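Local coordinates for protein histidine kinase (Synechocystis sp., PDB 5DFY) that senses light through a covalently bound phycocyanobilin in this GAF domain of a cyanobacteriochrome, and as a whole protein probably autophosphorylates as a histidine kinase, at residues F146-V154 against L166-W177; P155-L166 against I188-Y197. All coordinates share one frame; numbering follows the deposited sequence.

Interaction 1. Residues F146-V154 against L166-W177; sequences FEIRAFLTV and LGAYQNGAPRHW. With CYC (phycocyanobilin), chain B.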
loop_
_atom_site.group_PDB
_atom_site.type_symbol
_atom_site.label_atom_id
_atom_site.label_comp_id
_atom_site.label_asym_id
_atom_site.label_seq_id
_atom_site.Cartn_x
_atom_site.Cartn_y
_atom_site.Cartn_z
ATOM N N PHE A 146 23.021 22.101 3.541
ATOM C CA PHE A 146 21.921 21.744 4.418
ATOM C C PHE A 146 22.391 21.264 5.796
ATOM O O PHE A 146 21.605 20.756 6.594
ATOM C CB PHE A 146 21.057 20.694 3.721
ATOM C CG PHE A 146 20.386 21.225 2.471
ATOM C CD1 PHE A 146 19.810 22.489 2.455
ATOM C CD2 PHE A 146 20.354 20.481 1.320
ATOM C CE1 PHE A 146 19.217 22.976 1.309
ATOM C CE2 PHE A 146 19.764 20.972 0.179
ATOM C CZ PHE A 146 19.192 22.200 0.175
ATOM N N GLU A 147 23.659 21.495 6.105
ATOM C CA GLU A 147 24.251 21.180 7.405
ATOM C C GLU A 147 24.076 19.691 7.754
ATOM O O GLU A 147 23.779 19.331 8.885
ATOM C CB GLU A 147 23.674 22.079 8.517
ATOM C CG GLU A 147 24.612 22.156 9.713
ATOM C CD GLU A 147 24.221 23.190 10.756
ATOM O OE1 GLU A 147 23.073 23.693 10.760
ATOM O OE2 GLU A 147 25.079 23.512 11.601
ATOM N N ILE A 148 24.290 18.839 6.760
ATOM C CA ILE A 148 24.184 17.398 6.934
ATOM C C ILE A 148 25.585 16.806 7.078
ATOM O O ILE A 148 26.360 16.813 6.124
ATOM C CB ILE A 148 23.470 16.738 5.742
ATOM C CG1 ILE A 148 22.020 17.241 5.657
ATOM C CG2 ILE A 148 23.474 15.235 5.926
ATOM C CD1 ILE A 148 21.314 16.919 4.337
ATOM N N ARG A 149 25.922 16.319 8.265
ATOM C CA ARG A 149 27.195 15.648 8.481
ATOM C C ARG A 149 27.067 14.135 8.353
ATOM O O ARG A 149 28.024 13.456 8.007
ATOM C CB ARG A 149 27.752 15.992 9.853
ATOM C CG ARG A 149 29.118 15.371 10.154
ATOM C CD ARG A 149 30.215 15.916 9.226
ATOM N NE ARG A 149 31.470 15.245 9.517
ATOM C CZ ARG A 149 32.266 15.567 10.534
ATOM N NH1 ARG A 149 31.966 16.581 11.344
ATOM N NH2 ARG A 149 33.372 14.872 10.741
ATOM N N ALA A 150 25.885 13.615 8.684
ATOM C CA ALA A 150 25.604 12.169 8.639
ATOM C C ALA A 150 24.138 12.035 8.283
ATOM O O ALA A 150 23.351 12.868 8.701
ATOM C CB ALA A 150 25.874 11.490 9.965
ATOM N N PHE A 151 23.752 11.021 7.505
ATOM C CA PHE A 151 22.333 10.878 7.170
ATOM C C PHE A 151 21.912 9.439 7.040
ATOM O O PHE A 151 22.708 8.565 6.730
ATOM C CB PHE A 151 21.977 11.644 5.885
ATOM C CG PHE A 151 22.575 11.102 4.617
ATOM C CD1 PHE A 151 21.948 10.073 3.919
ATOM C CD2 PHE A 151 23.725 11.662 4.083
ATOM C CE1 PHE A 151 22.480 9.581 2.733
ATOM C CE2 PHE A 151 24.263 11.180 2.889
ATOM C CZ PHE A 151 23.644 10.137 2.212
ATOM N N LEU A 152 20.628 9.227 7.247
ATOM C CA LEU A 152 20.007 7.934 7.044
ATOM C C LEU A 152 18.715 8.220 6.267
ATOM O O LEU A 152 17.806 8.863 6.805
ATOM C CB LEU A 152 19.737 7.264 8.380
ATOM C CG LEU A 152 18.871 6.006 8.413
ATOM C CD1 LEU A 152 19.254 5.001 7.390
ATOM C CD2 LEU A 152 18.907 5.426 9.806
ATOM N N THR A 153 18.641 7.789 5.005
ATOM C CA THR A 153 17.526 8.162 4.158
ATOM C C THR A 153 16.906 6.885 3.603
ATOM O O THR A 153 17.597 6.037 3.053
ATOM C CB THR A 153 17.991 9.154 3.056
ATOM O OG1 THR A 153 18.468 10.343 3.708
ATOM C CG2 THR A 153 16.869 9.538 2.111
ATOM N N VAL A 154 15.596 6.751 3.813
ATOM C CA VAL A 154 14.846 5.532 3.476
ATOM C C VAL A 154 13.678 5.869 2.558
ATOM O O VAL A 154 13.237 7.011 2.487
ATOM C CB VAL A 154 14.332 4.816 4.727
ATOM C CG1 VAL A 154 15.457 4.495 5.660
ATOM C CG2 VAL A 154 13.294 5.645 5.455
ATOM N N LEU A 166 12.215 9.654 3.362
ATOM C CA LEU A 166 12.231 10.087 4.762
ATOM C C LEU A 166 13.681 10.080 5.224
ATOM O O LEU A 166 14.334 9.045 5.198
ATOM C CB LEU A 166 11.371 9.150 5.617
ATOM C CG LEU A 166 11.312 9.460 7.117
ATOM C CD1 LEU A 166 10.732 10.824 7.395
ATOM C CD2 LEU A 166 10.476 8.404 7.805
ATOM N N GLY A 167 14.207 11.256 5.577
ATOM C CA GLY A 167 15.596 11.383 5.979
ATOM C C GLY A 167 15.775 11.799 7.423
ATOM O O GLY A 167 15.042 12.634 7.922
ATOM N N ALA A 168 16.758 11.195 8.068
ATOM C CA ALA A 168 17.204 11.556 9.407
ATOM C C ALA A 168 18.664 12.031 9.309
ATOM O O ALA A 168 19.490 11.391 8.656
ATOM C CB ALA A 168 17.075 10.390 10.342
ATOM N N TYR A 169 18.968 13.154 9.965
ATOM C CA TYR A 169 20.240 13.857 9.767
ATOM C C TYR A 169 20.886 14.225 11.076
ATOM O O TYR A 169 20.212 14.637 12.014
ATOM C CB TYR A 169 20.027 15.128 8.942
ATOM C CG TYR A 169 19.285 14.841 7.661
ATOM C CD1 TYR A 169 19.958 14.383 6.544
ATOM C CD2 TYR A 169 17.910 14.968 7.593
ATOM C CE1 TYR A 169 19.275 14.085 5.366
ATOM C CE2 TYR A 169 17.224 14.684 6.432
ATOM C CZ TYR A 169 17.914 14.247 5.323
ATOM O OH TYR A 169 17.204 13.951 4.181
ATOM N N GLN A 170 22.206 14.052 11.123
ATOM C CA GLN A 170 23.026 14.585 12.204
ATOM C C GLN A 170 23.785 15.754 11.628
ATOM O O GLN A 170 24.378 15.641 10.567
ATOM C CB GLN A 170 23.979 13.521 12.766
ATOM C CG GLN A 170 24.215 13.626 14.262
ATOM C CD GLN A 170 23.017 13.178 15.083
ATOM O OE1 GLN A 170 22.084 12.577 14.559
ATOM N NE2 GLN A 170 23.039 13.461 16.370
ATOM N N ASN A 171 23.782 16.868 12.351
ATOM C CA ASN A 171 24.269 18.139 11.823
ATOM C C ASN A 171 25.657 18.554 12.270
ATOM O O ASN A 171 26.341 19.266 11.538
ATOM C CB ASN A 171 23.326 19.257 12.216
ATOM C CG ASN A 171 22.059 19.267 11.415
ATOM O OD1 ASN A 171 21.587 18.224 10.960
ATOM N ND2 ASN A 171 21.506 20.448 11.217
ATOM N N GLY A 172 26.051 18.122 13.458
ATOM C CA GLY A 172 27.255 18.645 14.092
ATOM C C GLY A 172 28.360 17.672 14.410
ATOM O O GLY A 172 29.366 18.061 15.016
ATOM N N ALA A 173 28.193 16.414 14.023
ATOM C CA ALA A 173 29.183 15.375 14.270
ATOM C C ALA A 173 28.846 14.179 13.398
ATOM O O ALA A 173 27.691 14.001 12.995
ATOM C CB ALA A 173 29.190 14.964 15.716
ATOM N N PRO A 174 29.840 13.338 13.118
ATOM C CA PRO A 174 29.523 12.091 12.427
ATOM C C PRO A 174 28.731 11.178 13.341
ATOM O O PRO A 174 28.669 11.378 14.559
ATOM C CB PRO A 174 30.893 11.519 12.063
ATOM C CG PRO A 174 31.864 12.202 12.941
ATOM C CD PRO A 174 31.287 13.513 13.346
ATOM N N ARG A 175 28.105 10.172 12.744
ATOM C CA ARG A 175 27.277 9.263 13.493
ATOM C C ARG A 175 27.338 7.901 12.861
ATOM O O ARG A 175 26.989 7.760 11.689
ATOM C CB ARG A 175 25.828 9.740 13.524
ATOM C CG ARG A 175 24.919 8.813 14.269
ATOM C CD ARG A 175 23.573 9.444 14.494
ATOM N NE ARG A 175 22.718 8.531 15.223
ATOM C CZ ARG A 175 21.582 8.852 15.806
ATOM N NH1 ARG A 175 21.122 10.091 15.740
ATOM N NH2 ARG A 175 20.895 7.928 16.455
ATOM N N HIS A 176 27.713 6.899 13.640
ATOM C CA HIS A 176 27.658 5.531 13.143
ATOM C C HIS A 176 26.249 4.999 13.322
ATOM O O HIS A 176 25.836 4.730 14.444
ATOM C CB HIS A 176 28.640 4.625 13.863
ATOM C CG HIS A 176 28.582 3.204 13.390
ATOM N ND1 HIS A 176 28.556 2.125 14.250
ATOM C CD2 HIS A 176 28.515 2.689 12.139
ATOM C CE1 HIS A 176 28.497 1.007 13.546
ATOM N NE2 HIS A 176 28.466 1.321 12.264
ATOM N N TRP A 177 25.521 4.869 12.213
ATOM C CA TRP A 177 24.153 4.393 12.254
ATOM C C TRP A 177 24.113 2.891 12.512
ATOM O O TRP A 177 24.787 2.137 11.820
ATOM C CB TRP A 177 23.444 4.706 10.948
ATOM C CG TRP A 177 23.430 6.177 10.581
ATOM C CD1 TRP A 177 24.241 6.803 9.678
ATOM C CD2 TRP A 177 22.555 7.183 11.097
ATOM N NE1 TRP A 177 23.914 8.134 9.591
ATOM C CE2 TRP A 177 22.881 8.388 10.455
ATOM C CE3 TRP A 177 21.520 7.180 12.043
ATOM C CZ2 TRP A 177 22.221 9.579 10.730
ATOM C CZ3 TRP A 177 20.873 8.361 12.309
ATOM C CH2 TRP A 177 21.213 9.538 11.648
HETATM C CHA CYC B . 23.209 10.445 -4.805
HETATM N NA CYC B . 21.545 12.072 -3.788
HETATM C C1A CYC B . 22.206 10.773 -3.977
HETATM C C2A CYC B . 21.547 9.819 -3.022
HETATM C C3A CYC B . 20.527 10.524 -2.281
HETATM C C4A CYC B . 20.537 11.920 -2.749
HETATM C CMA CYC B . 19.636 9.898 -1.240
HETATM C CAA CYC B . 21.878 8.339 -2.943
HETATM C CBA CYC B . 21.055 7.765 -4.117
HETATM C CGA CYC B . 21.222 6.273 -4.404
HETATM O O1A CYC B . 22.184 5.658 -3.893
HETATM O O2A CYC B . 20.416 5.647 -5.176
HETATM C CHB CYC B . 19.662 13.068 -2.384
HETATM N NB CYC B . 19.519 12.649 0.086
HETATM C C1B CYC B . 19.062 13.215 -1.214
HETATM C C2B CYC B . 17.844 13.997 -0.975
HETATM C C3B CYC B . 17.538 13.947 0.391
HETATM C C4B CYC B . 18.560 13.145 1.100
HETATM C CMB CYC B . 17.090 14.719 -2.071
HETATM C CAB CYC B . 16.356 14.616 1.082
HETATM C CBB CYC B . 15.386 13.561 1.594
HETATM O OB CYC B . 18.649 12.876 2.275
HETATM N NC CYC B . 23.194 15.797 -6.040
HETATM C C1C CYC B . 23.101 17.020 -5.880
HETATM C C2C CYC B . 23.926 17.823 -7.156
HETATM C C3C CYC B . 23.984 16.945 -8.121
HETATM C C4C CYC B . 24.004 15.531 -7.335
HETATM C CMC CYC B . 23.229 19.193 -7.484
HETATM C CAC CYC B . 25.236 17.032 -9.158
HETATM C CBC CYC B . 25.019 18.214 -10.075
HETATM O OC CYC B . 22.526 17.599 -4.979
HETATM C CHD CYC B . 24.509 14.381 -7.803
HETATM N ND CYC B . 23.516 12.710 -6.110
HETATM C C1D CYC B . 24.406 13.074 -7.083
HETATM C C2D CYC B . 25.253 12.034 -7.337
HETATM C C3D CYC B . 24.890 11.005 -6.531
HETATM C C4D CYC B . 23.805 11.429 -5.770
HETATM C CMD CYC B . 26.368 12.087 -8.372
HETATM C CAD CYC B . 25.540 9.646 -6.470
HETATM C CBD CYC B . 26.496 9.561 -5.298
HETATM C CGD CYC B . 27.666 10.503 -5.520
HETATM O O1D CYC B . 27.799 11.549 -4.829
HETATM O O2D CYC B . 28.527 10.258 -6.410
HETATM O O HOH W 1 20.604 18.578 8.428
HETATM O O HOH W 2 27.201 21.890 12.001
#

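Interaction 2. Residues P155-L166 against I188-Y197; sequences PVFVGEQLWGLL and IANQLGVAVY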
loop_
_atom_site.group_PDB
_atom_site.type_symbol
_atom_site.label_atom_id
_atom_site.label_comp_id
_atom_site.label_asym_id
_atom_site.label_seq_id
_atom_site.Cartn_x
_atom_site.Cartn_y
_atom_site.Cartn_z
ATOM N N PRO A 155 13.158 4.865 1.834
ATOM C CA PRO A 155 12.062 5.134 0.910
ATOM C C PRO A 155 10.692 5.125 1.556
ATOM O O PRO A 155 10.476 4.374 2.506
ATOM C CB PRO A 155 12.166 3.973 -0.096
ATOM C CG PRO A 155 12.822 2.894 0.635
ATOM C CD PRO A 155 13.658 3.481 1.735
ATOM N N VAL A 156 9.792 5.960 1.042
ATOM C CA VAL A 156 8.403 5.976 1.456
ATOM C C VAL A 156 7.555 5.476 0.292
ATOM O O VAL A 156 7.429 6.183 -0.726
ATOM C CB VAL A 156 7.951 7.387 1.859
ATOM C CG1 VAL A 156 6.508 7.342 2.312
ATOM C CG2 VAL A 156 8.838 7.950 2.961
ATOM N N PHE A 157 6.978 4.286 0.444
ATOM C CA PHE A 157 6.070 3.721 -0.546
ATOM C C PHE A 157 4.635 3.959 -0.135
ATOM O O PHE A 157 4.256 3.713 1.008
ATOM C CB PHE A 157 6.310 2.222 -0.746
ATOM C CG PHE A 157 7.414 1.925 -1.705
ATOM C CD1 PHE A 157 8.730 2.040 -1.307
ATOM C CD2 PHE A 157 7.137 1.562 -3.019
ATOM C CE1 PHE A 157 9.769 1.808 -2.187
ATOM C CE2 PHE A 157 8.175 1.320 -3.908
ATOM C CZ PHE A 157 9.483 1.441 -3.489
ATOM N N VAL A 158 3.871 4.485 -1.083
ATOM C CA VAL A 158 2.456 4.767 -0.906
ATOM C C VAL A 158 1.758 3.830 -1.859
ATOM O O VAL A 158 1.839 3.984 -3.081
ATOM C CB VAL A 158 2.140 6.238 -1.184
ATOM C CG1 VAL A 158 0.630 6.522 -1.265
ATOM C CG2 VAL A 158 2.779 7.094 -0.098
ATOM N N GLY A 159 1.105 2.811 -1.304
ATOM C CA GLY A 159 0.518 1.801 -2.155
ATOM C C GLY A 159 1.627 1.144 -2.927
ATOM O O GLY A 159 2.607 0.687 -2.342
ATOM N N GLU A 160 1.460 1.248 -4.307
ATOM C CA GLU A 160 2.513 0.580 -5.051
ATOM C C GLU A 160 3.600 1.552 -5.527
ATOM O O GLU A 160 4.545 1.147 -6.193
ATOM C CB GLU A 160 1.903 -0.201 -6.231
ATOM C CG GLU A 160 1.206 0.644 -7.263
ATOM C CD GLU A 160 0.510 -0.199 -8.356
ATOM O OE1 GLU A 160 0.834 -1.389 -8.514
ATOM O OE2 GLU A 160 -0.367 0.343 -9.058
ATOM N N GLN A 161 3.565 2.707 -5.126
ATOM C CA GLN A 161 4.432 3.738 -5.684
ATOM C C GLN A 161 5.506 4.271 -4.742
ATOM O O GLN A 161 5.274 4.456 -3.559
ATOM C CB GLN A 161 3.582 4.891 -6.150
ATOM C CG GLN A 161 2.643 4.411 -7.239
ATOM C CD GLN A 161 1.689 5.456 -7.712
ATOM O OE1 GLN A 161 1.484 6.476 -7.056
ATOM N NE2 GLN A 161 1.079 5.205 -8.869
ATOM N N LEU A 162 6.683 4.507 -5.298
ATOM C CA LEU A 162 7.752 5.214 -4.586
ATOM C C LEU A 162 7.380 6.681 -4.562
ATOM O O LEU A 162 7.545 7.403 -5.540
ATOM C CB LEU A 162 9.116 5.014 -5.252
ATOM C CG LEU A 162 10.267 5.818 -4.615
ATOM C CD1 LEU A 162 10.488 5.423 -3.181
ATOM C CD2 LEU A 162 11.545 5.623 -5.436
ATOM N N TRP A 163 6.851 7.112 -3.425
ATOM C CA TRP A 163 6.261 8.421 -3.297
ATOM C C TRP A 163 7.275 9.483 -2.870
ATOM O O TRP A 163 7.161 10.647 -3.240
ATOM C CB TRP A 163 5.121 8.316 -2.287
ATOM C CG TRP A 163 4.511 9.585 -1.793
ATOM C CD1 TRP A 163 3.369 10.179 -2.243
ATOM C CD2 TRP A 163 4.979 10.395 -0.707
ATOM N NE1 TRP A 163 3.102 11.310 -1.510
ATOM C CE2 TRP A 163 4.079 11.468 -0.567
ATOM C CE3 TRP A 163 6.070 10.316 0.161
ATOM C CZ2 TRP A 163 4.233 12.451 0.408
ATOM C CZ3 TRP A 163 6.221 11.294 1.118
ATOM C CH2 TRP A 163 5.316 12.355 1.229
ATOM N N GLY A 164 8.266 9.062 -2.105
ATOM C CA GLY A 164 9.194 10.031 -1.551
ATOM C C GLY A 164 10.229 9.363 -0.677
ATOM O O GLY A 164 10.392 8.143 -0.680
ATOM N N LEU A 165 10.916 10.199 0.095
ATOM C CA LEU A 165 11.994 9.798 0.979
ATOM C C LEU A 165 11.754 10.381 2.363
ATOM O O LEU A 165 11.196 11.463 2.496
ATOM C CB LEU A 165 13.357 10.274 0.474
ATOM C CG LEU A 165 13.729 9.929 -0.963
ATOM C CD1 LEU A 165 15.069 10.558 -1.337
ATOM C CD2 LEU A 165 13.805 8.449 -1.138
ATOM N N LEU A 166 12.215 9.654 3.362
ATOM C CA LEU A 166 12.231 10.087 4.762
ATOM C C LEU A 166 13.681 10.080 5.224
ATOM O O LEU A 166 14.334 9.045 5.198
ATOM C CB LEU A 166 11.371 9.150 5.617
ATOM C CG LEU A 166 11.312 9.460 7.117
ATOM C CD1 LEU A 166 10.732 10.824 7.395
ATOM C CD2 LEU A 166 10.476 8.404 7.805
ATOM N N ILE A 188 9.175 2.900 10.023
ATOM C CA ILE A 188 8.459 4.158 10.226
ATOM C C ILE A 188 8.037 4.726 8.869
ATOM O O ILE A 188 6.921 5.243 8.697
ATOM C CB ILE A 188 9.327 5.179 11.015
ATOM C CG1 ILE A 188 9.486 4.688 12.443
ATOM C CG2 ILE A 188 8.688 6.576 11.003
ATOM C CD1 ILE A 188 10.435 5.484 13.269
ATOM N N ALA A 189 8.913 4.615 7.879
ATOM C CA ALA A 189 8.567 5.091 6.550
ATOM C C ALA A 189 7.463 4.232 5.905
ATOM O O ALA A 189 6.569 4.763 5.275
ATOM C CB ALA A 189 9.806 5.134 5.642
ATOM N N ASN A 190 7.523 2.917 6.089
ATOM C CA ASN A 190 6.436 2.054 5.609
ATOM C C ASN A 190 5.094 2.503 6.196
ATOM O O ASN A 190 4.091 2.597 5.498
ATOM C CB ASN A 190 6.652 0.595 5.995
ATOM C CG ASN A 190 7.737 -0.102 5.185
ATOM O OD1 ASN A 190 8.148 0.350 4.116
ATOM N ND2 ASN A 190 8.199 -1.234 5.706
ATOM N N GLN A 191 5.090 2.797 7.485
ATOM C CA GLN A 191 3.869 3.205 8.183
ATOM C C GLN A 191 3.386 4.559 7.690
ATOM O O GLN A 191 2.192 4.792 7.527
ATOM C CB GLN A 191 4.099 3.262 9.694
ATOM C CG GLN A 191 2.877 3.765 10.474
ATOM C CD GLN A 191 1.630 2.930 10.198
ATOM O OE1 GLN A 191 0.639 3.399 9.596
ATOM N NE2 GLN A 191 1.683 1.677 10.619
ATOM N N LEU A 192 4.322 5.466 7.436
ATOM C CA LEU A 192 3.984 6.771 6.879
ATOM C C LEU A 192 3.292 6.610 5.527
ATOM O O LEU A 192 2.290 7.264 5.235
ATOM C CB LEU A 192 5.228 7.644 6.727
ATOM C CG LEU A 192 5.037 8.938 5.941
ATOM C CD1 LEU A 192 4.028 9.864 6.624
ATOM C CD2 LEU A 192 6.398 9.619 5.812
ATOM N N GLY A 193 3.848 5.743 4.680
ATOM C CA GLY A 193 3.307 5.545 3.354
ATOM C C GLY A 193 1.888 4.997 3.394
ATOM O O GLY A 193 1.024 5.402 2.605
ATOM N N VAL A 194 1.647 4.056 4.305
ATOM C CA VAL A 194 0.299 3.524 4.499
ATOM C C VAL A 194 -0.646 4.617 5.000
ATOM O O VAL A 194 -1.773 4.705 4.544
ATOM C CB VAL A 194 0.310 2.333 5.487
ATOM C CG1 VAL A 194 -1.082 2.046 6.026
ATOM C CG2 VAL A 194 0.876 1.121 4.824
ATOM N N ALA A 195 -0.193 5.467 5.925
ATOM C CA ALA A 195 -1.038 6.562 6.407
ATOM C C ALA A 195 -1.392 7.516 5.283
ATOM O O ALA A 195 -2.518 7.989 5.197
ATOM C CB ALA A 195 -0.347 7.315 7.538
ATOM N N VAL A 196 -0.424 7.839 4.425
ATOM C CA VAL A 196 -0.694 8.708 3.298
ATOM C C VAL A 196 -1.716 8.064 2.359
ATOM O O VAL A 196 -2.667 8.707 1.942
ATOM C CB VAL A 196 0.610 9.072 2.537
ATOM C CG1 VAL A 196 0.317 9.794 1.259
ATOM C CG2 VAL A 196 1.495 9.932 3.443
ATOM N N TYR A 197 -1.547 6.781 2.056
ATOM C CA TYR A 197 -2.463 6.160 1.109
ATOM C C TYR A 197 -3.873 6.072 1.702
ATOM O O TYR A 197 -4.841 6.334 1.004
ATOM C CB TYR A 197 -1.958 4.771 0.680
ATOM C CG TYR A 197 -2.686 4.204 -0.515
ATOM C CD1 TYR A 197 -2.982 4.990 -1.622
ATOM C CD2 TYR A 197 -3.023 2.885 -0.563
ATOM C CE1 TYR A 197 -3.639 4.475 -2.711
ATOM C CE2 TYR A 197 -3.677 2.354 -1.654
ATOM C CZ TYR A 197 -3.969 3.150 -2.726
ATOM O OH TYR A 197 -4.633 2.621 -3.808
HETATM O O HOH W 3 8.163 2.698 2.542
HETATM O O HOH W 4 4.165 1.733 2.783
#

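Interaction 1. Residues F146-V154 against L166-W177
Y169 of strand 166-170 lies against I148 and F151 on its way to the chromophore. Its CB comes near A150 O; CG then leans on I148 CG1. At CD1 the ring meets two neighbours at once, F151 CB at 3.5 Å and I148 CD1 at 3.6 Å, and CE1 keeps touching that methyl. Y169 CG stands anti to the carbonyl carbon (chi1 -52°), which sends the ring along the chromophore side of the sheet. The CE1 and CZ edge of Y169 faces phycocyanobilin OB, Y169 OH donates to OB at 2.6 Å, and T153 OG1 gives OB a second hydrogen bond at 2.9 Å. G167, with no side chain, leaves room for Y169 OH. This is the antiparallel hairpin of the bilin-binding GAF sheet, with a classic bulge where R149 N and A150 N both donate to Q170 O. On the sheet's other face, L152 CB sits 3.9 Å from the centroid of the W177 six-membered ring, a CH-pi contact almost on the ring normal; R175 CD packs on the opposite face. W177 NE1 is hydrogen-bonded to V127 O, fixing the indole's rotation. From the bulge, R149 extends its guanidinium, with P174 CD over one face near the rim and NE salt-bridged to D129.

Interaction 2. Residues P155-L166 against I188-Y197
One water joins P155 and F157 to N190: it donates to P155 O and to N190 OD1, the latter at 2.8 Å, and accepts from F157 N. A second water donates to both F157 O and N190 O, lying 2.7 Å from F157 O. These links tie the turn end of the GAF hairpin, closed by a type II' turn from V158 to Q161, to the long helix 179-203, whose segment runs 31° from strand 155-158. Small residues let the backbones close in. A189 CB reaches P155 O at 3.3 Å, and G193 CA makes a CA-H...O contact with F157 O at 3.1 Å; the lack of a side chain on G193 is what lets F157 O come so near. Branched residues fill the flanks. V156 spreads its methyls, CG1 against G193 CA, while CG2 meets both A189 CB and L192 CD2. V158 does likewise: with CG1 anti to its backbone N (chi1 169°), that methyl meets Y197 CB at 3.7 Å while CG2 touches V196 CG1. L166 CD2 touches I188 CG2 and A189 CB. Y197 also packs on V194 of the second subunit. At the turn, G159 has the positive phi that favours glycine, and its CA lies over one face of the Y197 ring, toward its rim, 4.0 Å from CD2.

In the fold
From the N terminus, the chain leaves helix 137-145 and enters strand 150-158, turns, and returns along strand 161-170. Interaction 1 closes this hairpin at its open end, where 146-154 meets 166-177. The chain then enters helix 179-203, and interaction 2 closes a second loop as that helix packs against 155-166, the hairpin's turn end. The two contacts cross along the sequence, because 155-166 fills the span between the segments of interaction 1 and ends on L166, which both contacts use, while its partner follows them. They touch directly where V154 packs on A189. Together they tie the chromophore-binding sheet to the helix that faces the second subunit.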